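Local coordinates for protein N-acetyltransferase (Staphylococcus aureus subsp. aureus, PDB 4M85) that probably transfers an acetyl group from acetyl-coenzyme A to an amine acceptor of unknown identity, using the GNAT fold, at residues Val23-Asp26 with Val32-Leu35; Leu61-Glu66 with Arg128-Lys133; Lys107-Lys110 with Tyr114-Glu117. All coordinates share one frame; numbering follows the deposited sequence.

Interaction 1 (Val23-Asp26 with Val32-Leu35); sequences VWDD and VKHL
The indole of W24 meets V32 at its edge, where CG2 of the valine lies near the ring plane beside CE3; I44 of helix 37-49 and the loop residues P103 and L104 also touch it. The nearest approach is made at the root of the tryptophan, W24 CB to V32 CG2 at 3.7 Å. In the second flat group, the carboxylate of D25, OD1 lies 3.9 Å from V32 CG1 in plain van der Waals contact and also faces K33.

V32 is the wedge of the contact. Its CB points at the other helix, and its two methyls divide the work: CG2 goes to W24, while CG1, anti to the backbone N (chi1 175°), rests 3.9 Å from D25 CA. A branched, compact side chain suits a position where one methyl must meet W24 and the other D25.

K33 adds a polar clasp. A bend at chi2 (44°) in an otherwise extended chain brings NZ to the backbone, where it gives D25 O a hydrogen bond of 2.9 Å, the donor tilted 18° from the carbonyl plane. The same NZ reaches D25 OD1 at 3.4 Å, a weak bond within a salt bridge. Because D25 stands in the last turn of its helix, the ammonium group sits near the C-terminal end of helix 13-26, where the partial negative charge would probably favour a cation.

Two successive helices, 13-26 and 30-34, are thus folded against each other across a short turn. They belong to the helical region between the first two strands, characteristic of the GNAT fold.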
ATOM      1  N   VAL A  23      -6.111  -3.984   4.701  1.00 27.25           N
ATOM      2  CA  VAL A  23      -5.795  -2.627   5.086  1.00 26.30           C
ATOM      3  C   VAL A  23      -7.027  -1.732   4.913  1.00 26.71           C
ATOM      4  O   VAL A  23      -7.344  -0.932   5.801  1.00 26.57           O
ATOM      5  CB  VAL A  23      -4.599  -2.067   4.291  1.00 27.44           C
ATOM      6  CG1 VAL A  23      -4.410  -0.581   4.576  1.00 27.14           C
ATOM      7  CG2 VAL A  23      -3.329  -2.820   4.659  1.00 28.02           C
ATOM      8  N   TRP A  24      -7.707  -1.849   3.778  1.00 24.44           N
ATOM      9  CA  TRP A  24      -8.873  -0.996   3.506  1.00 25.69           C
ATOM     10  C   TRP A  24     -10.020  -1.288   4.475  1.00 28.46           C
ATOM     11  O   TRP A  24     -10.811  -0.402   4.783  1.00 27.15           O
ATOM     12  CB  TRP A  24      -9.368  -1.166   2.061  1.00 24.05           C
ATOM     13  CG  TRP A  24      -8.461  -0.596   0.991  1.00 22.99           C
ATOM     14  CD1 TRP A  24      -7.201  -0.060   1.156  1.00 22.21           C
ATOM     15  CD2 TRP A  24      -8.741  -0.535  -0.415  1.00 21.82           C
ATOM     16  NE1 TRP A  24      -6.698   0.344  -0.063  1.00 22.26           N
ATOM     17  CE2 TRP A  24      -7.621   0.062  -1.041  1.00 21.82           C
ATOM     18  CE3 TRP A  24      -9.842  -0.916  -1.208  1.00 22.45           C
ATOM     19  CZ2 TRP A  24      -7.562   0.277  -2.419  1.00 20.99           C
ATOM     20  CZ3 TRP A  24      -9.790  -0.677  -2.571  1.00 21.17           C
ATOM     21  CH2 TRP A  24      -8.651  -0.095  -3.161  1.00 20.75           C
ATOM     22  N   ASP A  25     -10.105  -2.535   4.941  1.00 33.30           N
ATOM     23  CA  ASP A  25     -11.127  -2.954   5.914  1.00 37.85           C
ATOM     24  C   ASP A  25     -10.846  -2.342   7.291  1.00 40.36           C
ATOM     25  O   ASP A  25     -11.777  -1.855   7.950  1.00 40.22           O
ATOM     26  CB  ASP A  25     -11.219  -4.488   5.999  1.00 38.87           C
ATOM     27  CG  ASP A  25     -12.296  -4.973   6.989  1.00 41.58           C
ATOM     28  OD1 ASP A  25     -13.507  -4.881   6.683  1.00 38.34           O
ATOM     29  OD2 ASP A  25     -11.921  -5.450   8.080  1.00 43.37           O
ATOM     30  N   ASP A  26      -9.576  -2.358   7.711  1.00 40.81           N
ATOM     31  CA  ASP A  26      -9.150  -1.638   8.909  1.00 42.49           C
ATOM     32  C   ASP A  26      -9.573  -0.183   8.813  1.00 46.69           C
ATOM     33  O   ASP A  26     -10.291   0.315   9.680  1.00 49.30           O
ATOM     34  CB  ASP A  26      -7.629  -1.697   9.086  1.00 44.69           C
ATOM     35  CG  ASP A  26      -7.137  -3.065   9.523  1.00 45.13           C
ATOM     36  OD1 ASP A  26      -7.972  -3.887   9.949  1.00 48.11           O
ATOM     37  OD2 ASP A  26      -5.910  -3.319   9.432  1.00 46.65           O
ATOM     38  N   VAL A  32     -15.785  -0.766   1.107  1.00 40.15           N
ATOM     39  CA  VAL A  32     -15.459  -2.050   1.705  1.00 39.61           C
ATOM     40  C   VAL A  32     -16.574  -2.413   2.686  1.00 42.49           C
ATOM     41  O   VAL A  32     -17.047  -3.530   2.688  1.00 38.86           O
ATOM     42  CB  VAL A  32     -14.084  -2.014   2.398  1.00 36.53           C
ATOM     43  CG1 VAL A  32     -13.790  -3.314   3.128  1.00 37.48           C
ATOM     44  CG2 VAL A  32     -12.999  -1.749   1.364  1.00 36.36           C
ATOM     45  N   LYS A  33     -17.012  -1.454   3.492  1.00 45.74           N
ATOM     46  CA  LYS A  33     -18.098  -1.707   4.442  1.00 50.21           C
ATOM     47  C   LYS A  33     -19.397  -2.156   3.794  1.00 48.86           C
ATOM     48  O   LYS A  33     -20.074  -3.011   4.349  1.00 53.99           O
ATOM     49  CB  LYS A  33     -18.354  -0.479   5.326  1.00 54.23           C
ATOM     50  CG  LYS A  33     -17.775  -0.577   6.730  1.00 59.01           C
ATOM     51  CD  LYS A  33     -16.354  -1.133   6.765  1.00 62.88           C
ATOM     52  CE  LYS A  33     -15.843  -1.248   8.192  1.00 63.40           C
ATOM     53  NZ  LYS A  33     -14.679  -2.171   8.267  1.00 62.93           N
ATOM     54  N   HIS A  34     -19.724  -1.622   2.619  1.00 47.96           N
ATOM     55  CA  HIS A  34     -21.036  -1.848   2.013  1.00 48.50           C
ATOM     56  C   HIS A  34     -21.048  -2.691   0.756  1.00 45.79           C
ATOM     57  O   HIS A  34     -22.118  -2.963   0.230  1.00 47.63           O
ATOM     58  CB  HIS A  34     -21.718  -0.506   1.744  1.00 51.65           C
ATOM     59  CG  HIS A  34     -22.060   0.230   2.994  1.00 55.35           C
ATOM     60  ND1 HIS A  34     -21.306   1.280   3.465  1.00 56.56           N
ATOM     61  CD2 HIS A  34     -23.039   0.028   3.906  1.00 58.23           C
ATOM     62  CE1 HIS A  34     -21.822   1.712   4.601  1.00 57.65           C
ATOM     63  NE2 HIS A  34     -22.875   0.970   4.890  1.00 58.41           N
ATOM     64  N   LEU A  35     -19.886  -3.121   0.271  1.00 42.46           N
ATOM     65  CA  LEU A  35     -19.854  -3.952  -0.937  1.00 40.00           C
ATOM     66  C   LEU A  35     -19.327  -5.347  -0.654  1.00 34.53           C
ATOM     67  O   LEU A  35     -18.579  -5.547   0.305  1.00 32.65           O
ATOM     68  CB  LEU A  35     -19.015  -3.309  -2.036  1.00 42.91           C
ATOM     69  CG  LEU A  35     -19.529  -1.972  -2.557  1.00 44.44           C
ATOM     70  CD1 LEU A  35     -18.441  -1.298  -3.368  1.00 46.04           C
ATOM     71  CD2 LEU A  35     -20.790  -2.171  -3.383  1.00 45.79           C
TER

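Interaction 2 (Leu61-Glu66 with Arg128-Lys133); sequences LVYEVE and RGIATK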
ATOM      1  N   LEU A  61       6.984  -4.202  -4.233  1.00 17.48           N
ATOM      2  CA  LEU A  61       7.930  -5.274  -3.906  1.00 17.79           C
ATOM      3  C   LEU A  61       7.250  -6.277  -2.975  1.00 18.14           C
ATOM      4  O   LEU A  61       6.512  -5.898  -2.067  1.00 18.87           O
ATOM      5  CB  LEU A  61       9.213  -4.766  -3.226  1.00 18.14           C
ATOM      6  CG  LEU A  61      10.019  -3.677  -3.920  1.00 18.78           C
ATOM      7  CD1 LEU A  61      11.185  -3.346  -3.022  1.00 19.31           C
ATOM      8  CD2 LEU A  61      10.531  -4.120  -5.286  1.00 19.44           C
ATOM      9  N   VAL A  62       7.498  -7.560  -3.208  1.00 17.73           N
ATOM     10  CA  VAL A  62       6.929  -8.602  -2.381  1.00 17.89           C
ATOM     11  C   VAL A  62       8.051  -9.345  -1.681  1.00 18.31           C
ATOM     12  O   VAL A  62       9.183  -9.416  -2.205  1.00 18.36           O
ATOM     13  CB  VAL A  62       6.045  -9.600  -3.175  1.00 17.21           C
ATOM     14  CG1 VAL A  62       4.911  -8.859  -3.878  1.00 17.85           C
ATOM     15  CG2 VAL A  62       6.845 -10.365  -4.216  1.00 17.82           C
ATOM     16  N   TYR A  63       7.709  -9.873  -0.504  1.00 18.21           N
ATOM     17  CA  TYR A  63       8.523 -10.861   0.209  1.00 19.99           C
ATOM     18  C   TYR A  63       7.918 -12.252  -0.023  1.00 20.02           C
ATOM     19  O   TYR A  63       6.840 -12.573   0.472  1.00 18.68           O
ATOM     20  CB  TYR A  63       8.600 -10.545   1.699  1.00 20.00           C
ATOM     21  CG  TYR A  63       9.762 -11.218   2.410  1.00 21.85           C
ATOM     22  CD1 TYR A  63       9.728 -12.582   2.704  1.00 23.09           C
ATOM     23  CD2 TYR A  63      10.893 -10.487   2.808  1.00 23.32           C
ATOM     24  CE1 TYR A  63      10.792 -13.209   3.367  1.00 23.84           C
ATOM     25  CE2 TYR A  63      11.964 -11.108   3.451  1.00 24.65           C
ATOM     26  CZ  TYR A  63      11.903 -12.479   3.732  1.00 25.30           C
ATOM     27  OH  TYR A  63      12.940 -13.118   4.396  1.00 25.22           O
ATOM     28  N   GLU A  64       8.624 -13.051  -0.804  1.00 21.43           N
ATOM     29  CA  GLU A  64       8.200 -14.386  -1.157  1.00 23.47           C
ATOM     30  C   GLU A  64       8.837 -15.405  -0.192  1.00 25.13           C
ATOM     31  O   GLU A  64      10.054 -15.473  -0.096  1.00 25.83           O
ATOM     32  CB  GLU A  64       8.611 -14.664  -2.597  1.00 25.51           C
ATOM     33  CG  GLU A  64       8.133 -16.004  -3.136  1.00 27.90           C
ATOM     34  CD  GLU A  64       8.722 -16.322  -4.480  1.00 30.69           C
ATOM     35  OE1 GLU A  64       8.777 -15.412  -5.349  1.00 34.09           O
ATOM     36  OE2 GLU A  64       9.142 -17.489  -4.662  1.00 30.24           O
ATOM     37  N   VAL A  65       7.997 -16.153   0.519  1.00 25.53           N
ATOM     38  CA  VAL A  65       8.392 -17.245   1.405  1.00 29.81           C
ATOM     39  C   VAL A  65       7.769 -18.569   0.921  1.00 30.57           C
ATOM     40  O   VAL A  65       6.524 -18.693   0.781  1.00 27.19           O
ATOM     41  CB  VAL A  65       7.877 -17.025   2.860  1.00 30.66           C
ATOM     42  CG1 VAL A  65       8.292 -18.174   3.766  1.00 32.96           C
ATOM     43  CG2 VAL A  65       8.386 -15.723   3.444  1.00 31.01           C
ATOM     44  N   GLU A  66       8.616 -19.572   0.704  1.00 32.11           N
ATOM     45  CA  GLU A  66       8.132 -20.902   0.316  1.00 35.41           C
ATOM     46  C   GLU A  66       7.165 -20.806  -0.871  1.00 36.02           C
ATOM     47  O   GLU A  66       6.062 -21.364  -0.834  1.00 36.35           O
ATOM     48  CB  GLU A  66       7.453 -21.593   1.516  1.00 38.77           C
ATOM     49  CG  GLU A  66       8.423 -21.974   2.620  1.00 42.14           C
ATOM     50  CD  GLU A  66       9.460 -22.987   2.144  1.00 48.28           C
ATOM     51  OE1 GLU A  66       9.053 -24.019   1.558  1.00 56.65           O
ATOM     52  OE2 GLU A  66      10.678 -22.760   2.338  1.00 50.28           O
ATOM     53  N   ARG A 128       8.569 -11.972  11.789  1.00 30.57           N
ATOM     54  CA  ARG A 128       9.779 -12.380  11.074  1.00 29.30           C
ATOM     55  C   ARG A 128      10.555 -11.217  10.476  1.00 27.30           C
ATOM     56  O   ARG A 128      11.466 -11.434   9.689  1.00 29.97           O
ATOM     57  CB  ARG A 128       9.428 -13.375   9.969  1.00 32.05           C
ATOM     58  CG  ARG A 128       8.594 -14.551  10.444  1.00 36.01           C
ATOM     59  CD  ARG A 128       8.367 -15.541   9.318  1.00 38.98           C
ATOM     60  NE  ARG A 128       7.353 -16.530   9.686  1.00 41.92           N
ATOM     61  CZ  ARG A 128       7.124 -17.662   9.022  1.00 42.56           C
ATOM     62  NH1 ARG A 128       7.838 -17.981   7.940  1.00 43.35           N
ATOM     63  NH2 ARG A 128       6.174 -18.482   9.445  1.00 42.04           N
ATOM     64  N   GLY A 129      10.218  -9.992  10.858  1.00 25.87           N
ATOM     65  CA  GLY A 129      10.882  -8.803  10.327  1.00 24.68           C
ATOM     66  C   GLY A 129      10.609  -8.499   8.851  1.00 22.58           C
ATOM     67  O   GLY A 129      11.360  -7.751   8.221  1.00 22.04           O
ATOM     68  N   ILE A 130       9.531  -9.048   8.312  1.00 20.79           N
ATOM     69  CA  ILE A 130       9.231  -8.915   6.894  1.00 21.60           C
ATOM     70  C   ILE A 130       8.995  -7.462   6.492  1.00 20.85           C
ATOM     71  O   ILE A 130       9.511  -7.037   5.465  1.00 22.37           O
ATOM     72  CB  ILE A 130       8.054  -9.845   6.461  1.00 21.46           C
ATOM     73  CG1 ILE A 130       8.567 -11.265   6.279  1.00 21.41           C
ATOM     74  CG2 ILE A 130       7.439  -9.375   5.163  1.00 21.89           C
ATOM     75  CD1 ILE A 130       7.507 -12.323   6.394  1.00 21.85           C
ATOM     76  N   ALA A 131       8.249  -6.705   7.293  1.00 19.66           N
ATOM     77  CA  ALA A 131       7.977  -5.285   6.997  1.00 20.62           C
ATOM     78  C   ALA A 131       9.243  -4.425   7.046  1.00 20.65           C
ATOM     79  O   ALA A 131       9.453  -3.536   6.208  1.00 18.66           O
ATOM     80  CB  ALA A 131       6.936  -4.731   7.963  1.00 21.15           C
ATOM     81  N   THR A 132      10.075  -4.686   8.057  1.00 20.19           N
ATOM     82  CA  THR A 132      11.345  -4.024   8.212  1.00 18.97           C
ATOM     83  C   THR A 132      12.247  -4.323   7.039  1.00 17.56           C
ATOM     84  O   THR A 132      12.892  -3.415   6.510  1.00 15.25           O
ATOM     85  CB  THR A 132      12.052  -4.466   9.516  1.00 20.22           C
ATOM     86  OG1 THR A 132      11.211  -4.122  10.634  1.00 23.00           O
ATOM     87  CG2 THR A 132      13.384  -3.797   9.662  1.00 20.78           C
ATOM     88  N   LYS A 133      12.302  -5.587   6.642  1.00 16.91           N
ATOM     89  CA  LYS A 133      13.136  -5.999   5.521  1.00 17.30           C
ATOM     90  C   LYS A 133      12.663  -5.371   4.208  1.00 16.77           C
ATOM     91  O   LYS A 133      13.477  -4.976   3.362  1.00 16.33           O
ATOM     92  CB  LYS A 133      13.143  -7.522   5.381  1.00 19.26           C
ATOM     93  CG  LYS A 133      13.951  -8.264   6.452  1.00 22.21           C
ATOM     94  CD  LYS A 133      13.880  -9.776   6.209  1.00 24.44           C
ATOM     95  CE  LYS A 133      14.023 -10.601   7.480  1.00 27.06           C
ATOM     96  NZ  LYS A 133      15.268 -10.249   8.220  1.00 28.51           N
TER
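Y63 and I130 make the central contact, a CH-pi interaction: CG1 of the isoleucine stands over one face of the tyrosine ring, 4.0 Å from its centroid and only 10° off the ring normal. The phenol is brought beneath it by chi1 of -161°, which sets CG roughly anti to the backbone N and sends the ring from the strand toward the helix.

Purely apolar packing continues at the root of the ring, where I130 CG2 lies 3.8 Å from Y63 CB. The two branches of the isoleucine therefore cover ring and CB together, a task suited to a beta-branched residue. Within the strand, V65 CG2 adds itself at the ring edge, in plane.

Of the charged side chains, K133 contributes its aliphatic carbons, R128 only a distant NH1. K133 lays CD obliquely beside the ring, 3.6 Å from Y63 CE2; CE passes Y63 OH at 4.1 Å, and the bend at chi4 (-55°) turns NZ away from the ring. R128 NH1 lies 4.2 Å from V65 CG1.

Backbone bonding sets the helical side: K133 N binds G129 O at 2.8 Å, closing the first turn behind G129, the N-cap residue, whose positive phi a residue without a side chain accepts easily. G129 and A131 fit the R/Q-x-x-G-x-G/A signature of GNAT enzymes, so this turn probably binds the pyrophosphate of acetyl-coenzyme A.

Strand 60-65 lies between strands 4-7 and 68-77, with I5 also touching Y63. I130 reaches inward to A70 of strand 68-77, T121 of strand 114-121 and the loop residue Y125, so helix 130-140 packs across strands 60-65, 68-77 and 114-121.

Interaction 3 (Lys107-Lys110 with Tyr114-Glu117); sequences KEAK and YYIE
A109 and Y115 approach to 6.1 Å between CA atoms as the irregular segment 107-110 runs back past strand 114-121, whose backbone bonds include Y115 with Y76 of strand 68-77. The small A109 lets the chain come this close: its CB sits over one face of the Y115 ring, 3.4 Å from CG. Over the opposite face, offset toward the rim, lies the backbone N of E117.

At the far end of the ring, Y115 OH donates a very short hydrogen bond, 2.5 Å, to E108 OE1. The oxygen lies at the ring edge near its plane, while the carboxylate is turned almost perpendicular to the ring (83°). An extended glutamate chain beyond CG gives the reach needed. A water donates both to E108 OE1, at 3.0 Å, and to E117 O, also at 3.0 Å, joining loop to strand a second time. The side chain of E117 bonds elsewhere, to Y76 OH.

E108 OE1 thus takes two donors and Y115 OH also accepts from N150 ND2, which would restrict rotation of phenol and carboxylate. E108 OE2 and E117 OE2, like charges, lie 5.2 Å apart, and the donors at OE1 would probably help offset this.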
ATOM      1  N   LYS A 107      -5.561  13.036  -1.242  1.00 21.77           N
ATOM      2  CA  LYS A 107      -4.143  13.135  -1.523  1.00 23.61           C
ATOM      3  C   LYS A 107      -3.412  12.879  -0.205  1.00 24.12           C
ATOM      4  O   LYS A 107      -3.422  13.727   0.686  1.00 24.86           O
ATOM      5  CB  LYS A 107      -3.803  14.541  -2.072  1.00 23.99           C
ATOM      6  CG  LYS A 107      -2.443  14.666  -2.753  1.00 25.35           C
ATOM      7  CD  LYS A 107      -2.253  16.068  -3.337  1.00 26.25           C
ATOM      8  CE  LYS A 107      -0.929  16.220  -4.083  1.00 27.22           C
ATOM      9  NZ  LYS A 107       0.210  16.532  -3.178  1.00 28.22           N
ATOM     10  N   GLU A 108      -2.787  11.708  -0.086  1.00 24.28           N
ATOM     11  CA  GLU A 108      -2.114  11.298   1.155  1.00 24.69           C
ATOM     12  C   GLU A 108      -0.670  11.816   1.254  1.00 23.60           C
ATOM     13  O   GLU A 108      -0.136  11.893   2.343  1.00 23.14           O
ATOM     14  CB  GLU A 108      -2.143   9.751   1.312  1.00 25.71           C
ATOM     15  CG  GLU A 108      -3.530   9.103   1.225  1.00 26.05           C
ATOM     16  CD  GLU A 108      -3.519   7.580   1.395  1.00 29.25           C
ATOM     17  OE1 GLU A 108      -2.493   7.021   1.850  1.00 30.12           O
ATOM     18  OE2 GLU A 108      -4.529   6.918   1.068  1.00 27.33           O
ATOM     19  N   ALA A 109      -0.062  12.178   0.122  1.00 23.69           N
ATOM     20  CA  ALA A 109       1.360  12.504   0.055  1.00 23.73           C
ATOM     21  C   ALA A 109       1.629  13.897  -0.491  1.00 25.67           C
ATOM     22  O   ALA A 109       0.712  14.654  -0.763  1.00 26.45           O
ATOM     23  CB  ALA A 109       2.080  11.470  -0.780  1.00 23.13           C
ATOM     24  N   LYS A 110       2.899  14.232  -0.655  1.00 27.53           N
ATOM     25  CA  LYS A 110       3.282  15.549  -1.127  1.00 30.22           C
ATOM     26  C   LYS A 110       4.099  15.389  -2.398  1.00 31.16           C
ATOM     27  O   LYS A 110       4.687  14.333  -2.643  1.00 32.64           O
ATOM     28  CB  LYS A 110       4.073  16.280  -0.048  1.00 31.92           C
ATOM     29  CG  LYS A 110       3.222  16.795   1.096  1.00 33.69           C
ATOM     30  CD  LYS A 110       4.088  17.468   2.140  1.00 36.48           C
ATOM     31  CE  LYS A 110       3.371  17.612   3.475  1.00 39.91           C
ATOM     32  NZ  LYS A 110       4.315  18.020   4.560  1.00 41.05           N
ATOM     33  N   TYR A 114       8.586  10.417  -2.633  1.00 23.46           N
ATOM     34  CA  TYR A 114       8.267   9.077  -3.080  1.00 24.64           C
ATOM     35  C   TYR A 114       7.515   8.387  -1.932  1.00 22.77           C
ATOM     36  O   TYR A 114       8.117   7.972  -0.921  1.00 20.73           O
ATOM     37  CB  TYR A 114       9.524   8.341  -3.511  1.00 26.08           C
ATOM     38  CG  TYR A 114       9.264   7.421  -4.655  1.00 30.77           C
ATOM     39  CD1 TYR A 114       9.451   7.834  -5.975  1.00 32.80           C
ATOM     40  CD2 TYR A 114       8.784   6.120  -4.422  1.00 33.43           C
ATOM     41  CE1 TYR A 114       9.174   6.971  -7.035  1.00 34.75           C
ATOM     42  CE2 TYR A 114       8.522   5.243  -5.467  1.00 35.75           C
ATOM     43  CZ  TYR A 114       8.717   5.664  -6.766  1.00 37.98           C
ATOM     44  OH  TYR A 114       8.432   4.760  -7.766  1.00 42.92           O
ATOM     45  N   TYR A 115       6.190   8.327  -2.089  1.00 21.69           N
ATOM     46  CA  TYR A 115       5.257   7.924  -1.030  1.00 21.12           C
ATOM     47  C   TYR A 115       5.141   6.423  -0.913  1.00 20.73           C
ATOM     48  O   TYR A 115       4.864   5.727  -1.890  1.00 19.78           O
ATOM     49  CB  TYR A 115       3.847   8.502  -1.291  1.00 21.27           C
ATOM     50  CG  TYR A 115       2.788   8.151  -0.265  1.00 21.50           C
ATOM     51  CD1 TYR A 115       2.983   8.418   1.095  1.00 21.50           C
ATOM     52  CD2 TYR A 115       1.560   7.598  -0.653  1.00 21.49           C
ATOM     53  CE1 TYR A 115       2.006   8.134   2.031  1.00 21.49           C
ATOM     54  CE2 TYR A 115       0.584   7.318   0.273  1.00 20.62           C
ATOM     55  CZ  TYR A 115       0.825   7.575   1.608  1.00 20.99           C
ATOM     56  OH  TYR A 115      -0.117   7.298   2.526  1.00 21.06           O
ATOM     57  N   ILE A 116       5.327   5.936   0.309  1.00 20.53           N
ATOM     58  CA  ILE A 116       5.123   4.548   0.628  1.00 20.74           C
ATOM     59  C   ILE A 116       3.723   4.471   1.232  1.00 20.91           C
ATOM     60  O   ILE A 116       3.510   4.846   2.377  1.00 20.96           O
ATOM     61  CB  ILE A 116       6.159   4.054   1.642  1.00 20.76           C
ATOM     62  CG1 ILE A 116       7.582   4.238   1.093  1.00 20.01           C
ATOM     63  CG2 ILE A 116       5.924   2.587   1.930  1.00 21.27           C
ATOM     64  CD1 ILE A 116       8.674   4.084   2.117  1.00 20.01           C
ATOM     65  N   GLU A 117       2.785   3.964   0.452  1.00 21.14           N
ATOM     66  CA  GLU A 117       1.394   3.944   0.833  1.00 22.63           C
ATOM     67  C   GLU A 117       1.078   2.807   1.820  1.00 20.55           C
ATOM     68  O   GLU A 117       0.292   2.994   2.742  1.00 19.14           O
ATOM     69  CB  GLU A 117       0.526   3.781  -0.429  1.00 25.19           C
ATOM     70  CG  GLU A 117      -0.975   3.777  -0.166  1.00 30.11           C
ATOM     71  CD  GLU A 117      -1.790   3.162  -1.313  1.00 35.38           C
ATOM     72  OE1 GLU A 117      -1.483   3.393  -2.495  1.00 35.29           O
ATOM     73  OE2 GLU A 117      -2.758   2.445  -1.025  1.00 43.58           O
TER
HETATM   74  O   HOH W   1      -2.275   4.365   3.331  1.00 27.71           O

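Interactions 2 and 3 both reach the sheet, whereas interaction 1 joins two helices before strand 60-65; none touches another. Interactions 1 and 3 come nearest, about 5 Å between closest atoms although their centres are 20 Å apart, and L104 bridges them by touching both W24 and E117. Interaction 3 is nested in the chain loop closed by interaction 2; their centres are 22 Å apart and nearest atoms about 8 Å. Strand 114-121 of interaction 3 is followed by helix 130-140 of interaction 2, the strand-helix unit that in GNAT enzymes receives acetyl-coenzyme A. Interactions 1 and 2 are the most distant pair, with centres 24 Å apart, interaction 1 lying among helices probably nearer the acceptor side.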